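PDB 4QFL: ABC transporter periplasmic peptide-binding protein from Pseudoalteromonas, which binds dipeptides such as Ala-Phe in the periplasm and probably delivers them to an ABC transporter for uptake. Local coordinates for residues 212-226 with 232-246. Numbering follows the deposited sequence.
Sequences PYIYKEYRRDHLVRF and YWKHEVALEQLVYDI
Val224 with Tyr244 and Phe226 with Leu242 are the hydrogen-bonded pairs of antiparallel strands 223-226 and 241-246, two bonds each. Phe226 N to Leu242 O is short (2.8 Å) and nearly straight (176°), whereas a fifth bond, Ile246 N to His222 O, continues the ladder into the turn, its donor above the carbonyl plane. On one face Val224 CG1 lies 3.3 Å from Tyr244 CB, and the Phe226 and Tyr244 rings meet obliquely, their planes at 70°. These largely hydrophobic side chains suit a buried face, where Phe226 and Tyr244 also touch helix 50-60. The other face carries Leu223, Arg225, Val243 and Asp245, fit for a partly exposed surface: Arg225 lays NH1 3.6 Å from Val243 CG2, while its NE forms a salt bridge with Glu217 on the neighbouring strand.

At the end of the ladder Leu242 turns CD1 over the centre of the Tyr213 ring, 3.8 Å from its centroid, and Val237 CG1 approaches obliquely. Tyr213 OH hydrogen-bonds with Leu529 O and accepts from a water that in turn accepts from Leu239 N. Tyr232, its CG anti to the backbone N (chi1 -174°), sets its ring between Pro212 and Lys234 N, its OH bonded to Asp62. Were Tyr232 replaced by an alanine, Pro212 would probably lose the ring it lies against, and Asp62 its hydroxyl partner. The chemistry implies a backbone-bonded beta meander, its connecting loop fixed by Pro212 on Tyr232 and by partnered tyrosine hydroxyls.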
ATOM      1  N   PRO A 212       8.365  10.382  15.626  1.00 19.31           N
ATOM      2  CA  PRO A 212       7.805  10.673  16.959  1.00 16.98           C
ATOM      3  C   PRO A 212       7.972   9.560  17.995  1.00 18.54           C
ATOM      4  O   PRO A 212       7.868   9.842  19.183  1.00 19.29           O
ATOM      5  CB  PRO A 212       6.315  10.905  16.674  1.00 19.33           C
ATOM      6  CG  PRO A 212       6.052  10.199  15.398  1.00 17.85           C
ATOM      7  CD  PRO A 212       7.321  10.347  14.590  1.00 17.80           C
ATOM      8  N   TYR A 213       8.205   8.326  17.556  1.00 20.32           N
ATOM      9  CA  TYR A 213       8.405   7.217  18.484  1.00 18.89           C
ATOM     10  C   TYR A 213       9.660   6.446  18.141  1.00 18.89           C
ATOM     11  O   TYR A 213      10.130   6.476  17.011  1.00 19.16           O
ATOM     12  CB  TYR A 213       7.193   6.291  18.497  1.00 17.46           C
ATOM     13  CG  TYR A 213       5.900   7.028  18.732  1.00 19.80           C
ATOM     14  CD1 TYR A 213       5.453   7.303  20.026  1.00 22.21           C
ATOM     15  CD2 TYR A 213       5.127   7.463  17.662  1.00 18.59           C
ATOM     16  CE1 TYR A 213       4.262   7.985  20.251  1.00 22.08           C
ATOM     17  CE2 TYR A 213       3.937   8.150  17.874  1.00 22.19           C
ATOM     18  CZ  TYR A 213       3.511   8.409  19.173  1.00 20.54           C
ATOM     19  OH  TYR A 213       2.328   9.085  19.386  1.00 25.70           O
ATOM     20  N   ILE A 214      10.195   5.749  19.135  1.00 20.89           N
ATOM     21  CA  ILE A 214      11.467   5.059  19.014  1.00 17.42           C
ATOM     22  C   ILE A 214      11.248   3.587  19.248  1.00 19.49           C
ATOM     23  O   ILE A 214      10.392   3.201  20.040  1.00 21.98           O
ATOM     24  CB  ILE A 214      12.471   5.574  20.063  1.00 20.86           C
ATOM     25  CG1 ILE A 214      12.587   7.093  19.968  1.00 20.87           C
ATOM     26  CG2 ILE A 214      13.825   4.907  19.895  1.00 22.19           C
ATOM     27  CD1 ILE A 214      13.539   7.686  20.974  1.00 21.35           C
ATOM     28  N   TYR A 215      12.020   2.759  18.563  1.00 20.44           N
ATOM     29  CA  TYR A 215      11.937   1.311  18.733  1.00 21.95           C
ATOM     30  C   TYR A 215      12.400   0.864  20.123  1.00 23.20           C
ATOM     31  O   TYR A 215      13.483   1.249  20.584  1.00 22.67           O
ATOM     32  CB  TYR A 215      12.765   0.613  17.655  1.00 18.39           C
ATOM     33  CG  TYR A 215      12.865  -0.883  17.805  1.00 19.34           C
ATOM     34  CD1 TYR A 215      13.793  -1.451  18.672  1.00 21.44           C
ATOM     35  CD2 TYR A 215      12.052  -1.731  17.062  1.00 19.31           C
ATOM     36  CE1 TYR A 215      13.899  -2.820  18.804  1.00 22.74           C
ATOM     37  CE2 TYR A 215      12.150  -3.105  17.189  1.00 21.65           C
ATOM     38  CZ  TYR A 215      13.081  -3.640  18.061  1.00 21.72           C
ATOM     39  OH  TYR A 215      13.191  -5.000  18.196  1.00 24.85           O
ATOM     40  N   LYS A 216      11.575   0.054  20.784  1.00 23.18           N
ATOM     41  CA  LYS A 216      11.936  -0.546  22.072  1.00 22.69           C
ATOM     42  C   LYS A 216      12.038  -2.075  21.987  1.00 23.19           C
ATOM     43  O   LYS A 216      13.066  -2.656  22.334  1.00 24.97           O
ATOM     44  CB  LYS A 216      10.934  -0.131  23.154  1.00 23.22           C
ATOM     45  CG  LYS A 216      11.217  -0.695  24.528  1.00 29.32           C
ATOM     46  CD  LYS A 216      12.514  -0.152  25.102  1.00 27.51           C
ATOM     47  CE  LYS A 216      12.911  -0.884  26.391  1.00 34.11           C
ATOM     48  NZ  LYS A 216      11.914  -0.709  27.489  1.00 34.51           N
ATOM     49  N   GLU A 217      10.987  -2.724  21.490  1.00 23.67           N
ATOM     50  CA  GLU A 217      10.861  -4.168  21.616  1.00 24.76           C
ATOM     51  C   GLU A 217       9.971  -4.786  20.537  1.00 22.48           C
ATOM     52  O   GLU A 217       9.047  -4.154  20.037  1.00 20.10           O
ATOM     53  CB  GLU A 217      10.280  -4.473  23.000  1.00 28.28           C
ATOM     54  CG  GLU A 217      10.224  -5.933  23.393  1.00 30.76           C
ATOM     55  CD  GLU A 217       9.508  -6.129  24.718  1.00 35.09           C
ATOM     56  OE1 GLU A 217       9.467  -5.167  25.515  1.00 41.37           O
ATOM     57  OE2 GLU A 217       8.977  -7.233  24.959  1.00 41.25           O
ATOM     58  N   TYR A 218      10.252  -6.037  20.202  1.00 21.85           N
ATOM     59  CA  TYR A 218       9.448  -6.781  19.245  1.00 24.61           C
ATOM     60  C   TYR A 218       9.437  -8.278  19.583  1.00 26.00           C
ATOM     61  O   TYR A 218      10.485  -8.922  19.616  1.00 27.51           O
ATOM     62  CB  TYR A 218       9.977  -6.534  17.829  1.00 25.50           C
ATOM     63  CG  TYR A 218       9.396  -7.412  16.730  1.00 26.10           C
ATOM     64  CD1 TYR A 218       8.018  -7.568  16.572  1.00 22.65           C
ATOM     65  CD2 TYR A 218      10.237  -8.063  15.830  1.00 26.14           C
ATOM     66  CE1 TYR A 218       7.501  -8.358  15.553  1.00 25.24           C
ATOM     67  CE2 TYR A 218       9.730  -8.854  14.817  1.00 25.97           C
ATOM     68  CZ  TYR A 218       8.369  -8.996  14.681  1.00 22.80           C
ATOM     69  OH  TYR A 218       7.902  -9.783  13.663  1.00 27.44           O
ATOM     70  N   ARG A 219       8.256  -8.822  19.867  1.00 25.36           N
ATOM     71  CA  ARG A 219       8.095 -10.264  20.021  1.00 26.07           C
ATOM     72  C   ARG A 219       7.437 -10.767  18.755  1.00 25.44           C
ATOM     73  O   ARG A 219       6.288 -10.414  18.481  1.00 23.37           O
ATOM     74  CB  ARG A 219       7.180 -10.597  21.196  1.00 27.92           C
ATOM     75  CG  ARG A 219       7.506  -9.890  22.492  1.00 33.92           C
ATOM     76  CD  ARG A 219       7.410 -10.868  23.665  1.00 41.20           C
ATOM     77  NE  ARG A 219       6.302 -11.816  23.527  1.00 44.66           N
ATOM     78  CZ  ARG A 219       6.279 -13.028  24.081  1.00 48.18           C
ATOM     79  NH1 ARG A 219       7.311 -13.450  24.804  1.00 50.15           N
ATOM     80  NH2 ARG A 219       5.228 -13.825  23.909  1.00 44.73           N
ATOM     81  N   ARG A 220       8.138 -11.585  17.978  1.00 26.31           N
ATOM     82  CA  ARG A 220       7.590 -11.970  16.684  1.00 26.59           C
ATOM     83  C   ARG A 220       6.191 -12.588  16.797  1.00 26.13           C
ATOM     84  O   ARG A 220       5.974 -13.553  17.534  1.00 26.34           O
ATOM     85  CB  ARG A 220       8.555 -12.843  15.869  1.00 29.20           C
ATOM     86  CG  ARG A 220       9.100 -14.051  16.584  1.00 36.14           C
ATOM     87  CD  ARG A 220       9.604 -15.081  15.572  1.00 43.36           C
ATOM     88  NE  ARG A 220      10.839 -14.684  14.890  1.00 49.68           N
ATOM     89  CZ  ARG A 220      12.012 -15.304  15.034  1.00 51.58           C
ATOM     90  NH1 ARG A 220      12.120 -16.353  15.837  1.00 54.86           N
ATOM     91  NH2 ARG A 220      13.082 -14.880  14.372  1.00 52.01           N
ATOM     92  N   ASP A 221       5.253 -11.975  16.080  1.00 24.01           N
ATOM     93  CA  ASP A 221       3.868 -12.419  15.996  1.00 24.32           C
ATOM     94  C   ASP A 221       3.058 -12.045  17.225  1.00 24.93           C
ATOM     95  O   ASP A 221       1.855 -12.285  17.271  1.00 26.96           O
ATOM     96  CB  ASP A 221       3.788 -13.921  15.716  1.00 23.85           C
ATOM     97  CG  ASP A 221       4.305 -14.277  14.331  1.00 26.59           C
ATOM     98  OD1 ASP A 221       3.819 -13.681  13.338  1.00 25.34           O
ATOM     99  OD2 ASP A 221       5.206 -15.136  14.232  1.00 26.46           O
ATOM    100  N   HIS A 222       3.700 -11.433  18.215  1.00 25.60           N
ATOM    101  CA  HIS A 222       2.996 -11.117  19.457  1.00 24.60           C
ATOM    102  C   HIS A 222       2.866  -9.625  19.658  1.00 23.15           C
ATOM    103  O   HIS A 222       1.759  -9.111  19.768  1.00 18.81           O
ATOM    104  CB  HIS A 222       3.668 -11.749  20.678  1.00 27.40           C
ATOM    105  CG  HIS A 222       2.964 -11.460  21.971  1.00 32.02           C
ATOM    106  ND1 HIS A 222       3.598 -11.510  23.196  1.00 34.54           N
ATOM    107  CD2 HIS A 222       1.679 -11.113  22.230  1.00 30.89           C
ATOM    108  CE1 HIS A 222       2.735 -11.212  24.150  1.00 32.58           C
ATOM    109  NE2 HIS A 222       1.563 -10.966  23.591  1.00 31.15           N
ATOM    110  N   LEU A 223       3.984  -8.917  19.712  1.00 20.56           N
ATOM    111  CA  LEU A 223       3.869  -7.484  19.918  1.00 22.84           C
ATOM    112  C   LEU A 223       5.022  -6.628  19.444  1.00 21.49           C
ATOM    113  O   LEU A 223       6.127  -7.102  19.207  1.00 23.71           O
ATOM    114  CB  LEU A 223       3.539  -7.151  21.375  1.00 23.76           C
ATOM    115  CG  LEU A 223       4.512  -7.463  22.505  1.00 27.38           C
ATOM    116  CD1 LEU A 223       5.841  -6.721  22.392  1.00 27.14           C
ATOM    117  CD2 LEU A 223       3.831  -7.113  23.813  1.00 30.56           C
ATOM    118  N   VAL A 224       4.725  -5.347  19.294  1.00 19.76           N
ATOM    119  CA  VAL A 224       5.747  -4.353  19.068  1.00 19.46           C
ATOM    120  C   VAL A 224       5.529  -3.213  20.054  1.00 20.44           C
ATOM    121  O   VAL A 224       4.404  -2.783  20.305  1.00 20.22           O
ATOM    122  CB  VAL A 224       5.810  -3.898  17.588  1.00 20.46           C
ATOM    123  CG1 VAL A 224       4.486  -4.110  16.909  1.00 25.16           C
ATOM    124  CG2 VAL A 224       6.287  -2.459  17.468  1.00 19.40           C
ATOM    125  N   ARG A 225       6.626  -2.775  20.659  1.00 19.69           N
ATOM    126  CA  ARG A 225       6.596  -1.723  21.643  1.00 21.20           C
ATOM    127  C   ARG A 225       7.496  -0.575  21.181  1.00 20.76           C
ATOM    128  O   ARG A 225       8.658  -0.788  20.821  1.00 18.44           O
ATOM    129  CB  ARG A 225       7.060  -2.283  22.988  1.00 25.04           C
ATOM    130  CG  ARG A 225       6.921  -1.337  24.140  1.00 28.31           C
ATOM    131  CD  ARG A 225       7.613  -1.899  25.368  1.00 33.52           C
ATOM    132  NE  ARG A 225       7.193  -3.265  25.674  1.00 34.69           N
ATOM    133  CZ  ARG A 225       6.047  -3.575  26.267  1.00 36.51           C
ATOM    134  NH1 ARG A 225       5.189  -2.620  26.595  1.00 35.63           N
ATOM    135  NH2 ARG A 225       5.746  -4.840  26.522  1.00 40.38           N
ATOM    136  N   PHE A 226       6.924   0.628  21.159  1.00 19.58           N
ATOM    137  CA  PHE A 226       7.651   1.861  20.885  1.00 21.89           C
ATOM    138  C   PHE A 226       7.496   2.799  22.077  1.00 25.03           C
ATOM    139  O   PHE A 226       6.541   2.684  22.861  1.00 24.10           O
ATOM    140  CB  PHE A 226       7.065   2.602  19.679  1.00 20.59           C
ATOM    141  CG  PHE A 226       7.188   1.874  18.363  1.00 19.54           C
ATOM    142  CD1 PHE A 226       8.189   0.941  18.140  1.00 17.90           C
ATOM    143  CD2 PHE A 226       6.296   2.152  17.335  1.00 19.24           C
ATOM    144  CE1 PHE A 226       8.292   0.291  16.923  1.00 16.72           C
ATOM    145  CE2 PHE A 226       6.394   1.500  16.109  1.00 19.29           C
ATOM    146  CZ  PHE A 226       7.398   0.565  15.908  1.00 18.64           C
ATOM    147  N   TYR A 232      11.725  14.916  19.459  1.00 23.71           N
ATOM    148  CA  TYR A 232      11.087  14.993  18.148  1.00 20.77           C
ATOM    149  C   TYR A 232      10.956  16.431  17.626  1.00 21.85           C
ATOM    150  O   TYR A 232      10.441  17.309  18.305  1.00 23.98           O
ATOM    151  CB  TYR A 232       9.725  14.290  18.165  1.00 21.63           C
ATOM    152  CG  TYR A 232       9.097  14.210  16.796  1.00 19.96           C
ATOM    153  CD1 TYR A 232       9.802  13.684  15.730  1.00 18.79           C
ATOM    154  CD2 TYR A 232       7.807  14.658  16.570  1.00 20.89           C
ATOM    155  CE1 TYR A 232       9.251  13.614  14.475  1.00 19.46           C
ATOM    156  CE2 TYR A 232       7.237  14.586  15.310  1.00 22.27           C
ATOM    157  CZ  TYR A 232       7.971  14.063  14.266  1.00 20.71           C
ATOM    158  OH  TYR A 232       7.432  13.975  13.006  1.00 20.55           O
ATOM    159  N   TRP A 233      11.404  16.657  16.402  1.00 22.48           N
ATOM    160  CA  TRP A 233      11.499  18.008  15.880  1.00 21.62           C
ATOM    161  C   TRP A 233      10.156  18.666  15.679  1.00 21.43           C
ATOM    162  O   TRP A 233       9.997  19.846  15.967  1.00 23.22           O
ATOM    163  CB  TRP A 233      12.241  18.010  14.554  1.00 18.56           C
ATOM    164  CG  TRP A 233      11.560  17.195  13.492  1.00 22.48           C
ATOM    165  CD1 TRP A 233      11.681  15.848  13.299  1.00 20.66           C
ATOM    166  CD2 TRP A 233      10.668  17.666  12.473  1.00 20.78           C
ATOM    167  NE1 TRP A 233      10.918  15.454  12.226  1.00 22.01           N
ATOM    168  CE2 TRP A 233      10.289  16.550  11.698  1.00 20.34           C
ATOM    169  CE3 TRP A 233      10.156  18.922  12.134  1.00 23.84           C
ATOM    170  CZ2 TRP A 233       9.428  16.646  10.612  1.00 21.51           C
ATOM    171  CZ3 TRP A 233       9.295  19.015  11.052  1.00 25.06           C
ATOM    172  CH2 TRP A 233       8.945  17.883  10.301  1.00 22.56           C
ATOM    173  N   LYS A 234       9.195  17.919  15.155  1.00 23.22           N
ATOM    174  CA  LYS A 234       7.975  18.534  14.660  1.00 21.70           C
ATOM    175  C   LYS A 234       7.071  19.021  15.782  1.00 25.73           C
ATOM    176  O   LYS A 234       6.579  20.150  15.742  1.00 28.09           O
ATOM    177  CB  LYS A 234       7.214  17.586  13.740  1.00 22.13           C
ATOM    178  CG  LYS A 234       5.941  18.180  13.206  1.00 24.96           C
ATOM    179  CD  LYS A 234       4.934  17.100  12.842  1.00 27.06           C
ATOM    180  CE  LYS A 234       5.048  16.728  11.394  1.00 25.39           C
ATOM    181  NZ  LYS A 234       6.449  16.365  11.046  1.00 32.86           N
ATOM    182  N   HIS A 235       6.843  18.173  16.779  1.00 23.97           N
ATOM    183  CA  HIS A 235       5.986  18.552  17.894  1.00 25.50           C
ATOM    184  C   HIS A 235       6.313  17.782  19.159  1.00 24.87           C
ATOM    185  O   HIS A 235       7.081  16.833  19.135  1.00 25.41           O
ATOM    186  CB  HIS A 235       4.494  18.410  17.536  1.00 27.75           C
ATOM    187  CG  HIS A 235       4.078  17.027  17.129  1.00 27.09           C
ATOM    188  ND1 HIS A 235       3.734  16.050  18.041  1.00 29.37           N
ATOM    189  CD2 HIS A 235       3.909  16.471  15.905  1.00 26.44           C
ATOM    190  CE1 HIS A 235       3.396  14.946  17.397  1.00 24.85           C
ATOM    191  NE2 HIS A 235       3.492  15.177  16.101  1.00 25.46           N
ATOM    192  N   GLU A 236       5.737  18.220  20.272  1.00 26.21           N
ATOM    193  CA  GLU A 236       5.878  17.508  21.524  1.00 24.35           C
ATOM    194  C   GLU A 236       4.963  16.297  21.466  1.00 23.42           C
ATOM    195  O   GLU A 236       3.752  16.438  21.415  1.00 26.06           O
ATOM    196  CB  GLU A 236       5.488  18.412  22.694  1.00 26.30           C
ATOM    197  CG  GLU A 236       5.726  17.784  24.047  1.00 25.97           C
ATOM    198  CD  GLU A 236       7.200  17.542  24.321  1.00 33.08           C
ATOM    199  OE1 GLU A 236       8.029  18.398  23.934  1.00 36.49           O
ATOM    200  OE2 GLU A 236       7.533  16.494  24.915  1.00 35.05           O
ATOM    201  N   VAL A 237       5.546  15.107  21.454  1.00 26.90           N
ATOM    202  CA  VAL A 237       4.771  13.871  21.384  1.00 25.05           C
ATOM    203  C   VAL A 237       3.975  13.608  22.664  1.00 26.17           C
ATOM    204  O   VAL A 237       4.507  13.680  23.767  1.00 25.50           O
ATOM    205  CB  VAL A 237       5.685  12.673  21.079  1.00 23.38           C
ATOM    206  CG1 VAL A 237       4.883  11.381  21.031  1.00 25.59           C
ATOM    207  CG2 VAL A 237       6.416  12.907  19.769  1.00 22.78           C
ATOM    208  N   ALA A 238       2.695  13.299  22.512  1.00 26.30           N
ATOM    209  CA  ALA A 238       1.804  13.145  23.658  1.00 25.85           C
ATOM    210  C   ALA A 238       1.920  11.783  24.355  1.00 27.22           C
ATOM    211  O   ALA A 238       2.136  11.719  25.561  1.00 32.33           O
ATOM    212  CB  ALA A 238       0.370  13.424  23.248  1.00 25.65           C
ATOM    213  N   LEU A 239       1.780  10.697  23.606  1.00 29.01           N
ATOM    214  CA  LEU A 239       1.826   9.355  24.192  1.00 29.21           C
ATOM    215  C   LEU A 239       3.209   8.975  24.734  1.00 26.23           C
ATOM    216  O   LEU A 239       4.221   9.281  24.118  1.00 28.09           O
ATOM    217  CB  LEU A 239       1.374   8.316  23.161  1.00 25.62           C
ATOM    218  CG  LEU A 239      -0.124   8.183  22.923  1.00 25.80           C
ATOM    219  CD1 LEU A 239      -0.388   7.429  21.635  1.00 24.97           C
ATOM    220  CD2 LEU A 239      -0.759   7.480  24.108  1.00 29.26           C
ATOM    221  N   GLU A 240       3.240   8.305  25.883  1.00 25.58           N
ATOM    222  CA  GLU A 240       4.494   7.817  26.457  1.00 30.31           C
ATOM    223  C   GLU A 240       4.888   6.478  25.841  1.00 27.00           C
ATOM    224  O   GLU A 240       6.065   6.210  25.559  1.00 23.26           O
ATOM    225  CB  GLU A 240       4.353   7.639  27.973  1.00 31.19           C
ATOM    226  CG  GLU A 240       4.189   8.930  28.751  1.00 32.28           C
ATOM    227  CD  GLU A 240       5.461   9.744  28.796  1.00 37.72           C
ATOM    228  OE1 GLU A 240       6.560   9.138  28.788  1.00 36.21           O
ATOM    229  OE2 GLU A 240       5.359  10.993  28.836  1.00 42.05           O
ATOM    230  N   GLN A 241       3.879   5.638  25.661  1.00 28.29           N
ATOM    231  CA  GLN A 241       4.076   4.288  25.185  1.00 25.99           C
ATOM    232  C   GLN A 241       3.055   3.947  24.117  1.00 23.94           C
ATOM    233  O   GLN A 241       1.900   4.358  24.191  1.00 24.86           O
ATOM    234  CB  GLN A 241       3.935   3.294  26.329  1.00 29.87           C
ATOM    235  CG  GLN A 241       5.163   3.127  27.180  1.00 34.74           C
ATOM    236  CD  GLN A 241       5.064   1.883  28.051  1.00 42.22           C
ATOM    237  OE1 GLN A 241       4.091   1.124  27.956  1.00 39.40           O
ATOM    238  NE2 GLN A 241       6.067   1.665  28.904  1.00 43.19           N
ATOM    239  N   LEU A 242       3.506   3.187  23.131  1.00 20.37           N
ATOM    240  CA  LEU A 242       2.664   2.685  22.065  1.00 22.35           C
ATOM    241  C   LEU A 242       2.989   1.215  21.898  1.00 23.75           C
ATOM    242  O   LEU A 242       4.124   0.865  21.564  1.00 22.01           O
ATOM    243  CB  LEU A 242       3.002   3.393  20.760  1.00 24.63           C
ATOM    244  CG  LEU A 242       1.923   4.211  20.063  1.00 27.99           C
ATOM    245  CD1 LEU A 242       2.470   4.677  18.712  1.00 25.04           C
ATOM    246  CD2 LEU A 242       0.654   3.384  19.897  1.00 24.18           C
ATOM    247  N   VAL A 243       2.010   0.349  22.136  1.00 19.99           N
ATOM    248  CA  VAL A 243       2.188  -1.064  21.870  1.00 20.34           C
ATOM    249  C   VAL A 243       1.224  -1.483  20.765  1.00 19.37           C
ATOM    250  O   VAL A 243       0.067  -1.069  20.753  1.00 18.09           O
ATOM    251  CB  VAL A 243       1.933  -1.926  23.130  1.00 22.30           C
ATOM    252  CG1 VAL A 243       2.401  -3.356  22.897  1.00 23.37           C
ATOM    253  CG2 VAL A 243       2.636  -1.329  24.342  1.00 24.70           C
ATOM    254  N   TYR A 244       1.726  -2.277  19.823  1.00 20.23           N
ATOM    255  CA  TYR A 244       0.891  -2.957  18.839  1.00 20.68           C
ATOM    256  C   TYR A 244       0.706  -4.419  19.243  1.00 20.37           C
ATOM    257  O   TYR A 244       1.676  -5.149  19.470  1.00 21.16           O
ATOM    258  CB  TYR A 244       1.511  -2.886  17.443  1.00 18.24           C
ATOM    259  CG  TYR A 244       1.569  -1.504  16.866  1.00 18.50           C
ATOM    260  CD1 TYR A 244       2.593  -0.634  17.209  1.00 18.94           C
ATOM    261  CD2 TYR A 244       0.599  -1.062  15.990  1.00 17.43           C
ATOM    262  CE1 TYR A 244       2.651   0.637  16.690  1.00 17.89           C
ATOM    263  CE2 TYR A 244       0.643   0.218  15.467  1.00 17.12           C
ATOM    264  CZ  TYR A 244       1.678   1.057  15.817  1.00 18.58           C
ATOM    265  OH  TYR A 244       1.741   2.323  15.298  1.00 19.26           O
ATOM    266  N   ASP A 245      -0.552  -4.831  19.336  1.00 20.63           N
ATOM    267  CA  ASP A 245      -0.904  -6.192  19.692  1.00 18.65           C
ATOM    268  C   ASP A 245      -1.215  -6.919  18.398  1.00 18.72           C
ATOM    269  O   ASP A 245      -2.234  -6.665  17.772  1.00 19.69           O
ATOM    270  CB  ASP A 245      -2.130  -6.172  20.608  1.00 22.17           C
ATOM    271  CG  ASP A 245      -2.583  -7.553  21.024  1.00 21.98           C
ATOM    272  OD1 ASP A 245      -2.206  -8.528  20.356  1.00 22.97           O
ATOM    273  OD2 ASP A 245      -3.333  -7.663  22.019  1.00 25.72           O
ATOM    274  N   ILE A 246      -0.318  -7.797  17.976  1.00 18.34           N
ATOM    275  CA  ILE A 246      -0.502  -8.500  16.713  1.00 16.53           C
ATOM    276  C   ILE A 246      -1.575  -9.574  16.825  1.00 17.11           C
ATOM    277  O   ILE A 246      -1.364 -10.619  17.436  1.00 16.10           O
ATOM    278  CB  ILE A 246       0.791  -9.137  16.252  1.00 17.09           C
ATOM    279  CG1 ILE A 246       1.897  -8.086  16.219  1.00 21.41           C
ATOM    280  CG2 ILE A 246       0.603  -9.768  14.891  1.00 18.29           C
ATOM    281  CD1 ILE A 246       1.594  -6.931  15.339  1.00 18.50           C
TER
HETATM  282  O   HOH W   1       1.403  11.179  20.462  1.00 28.19           O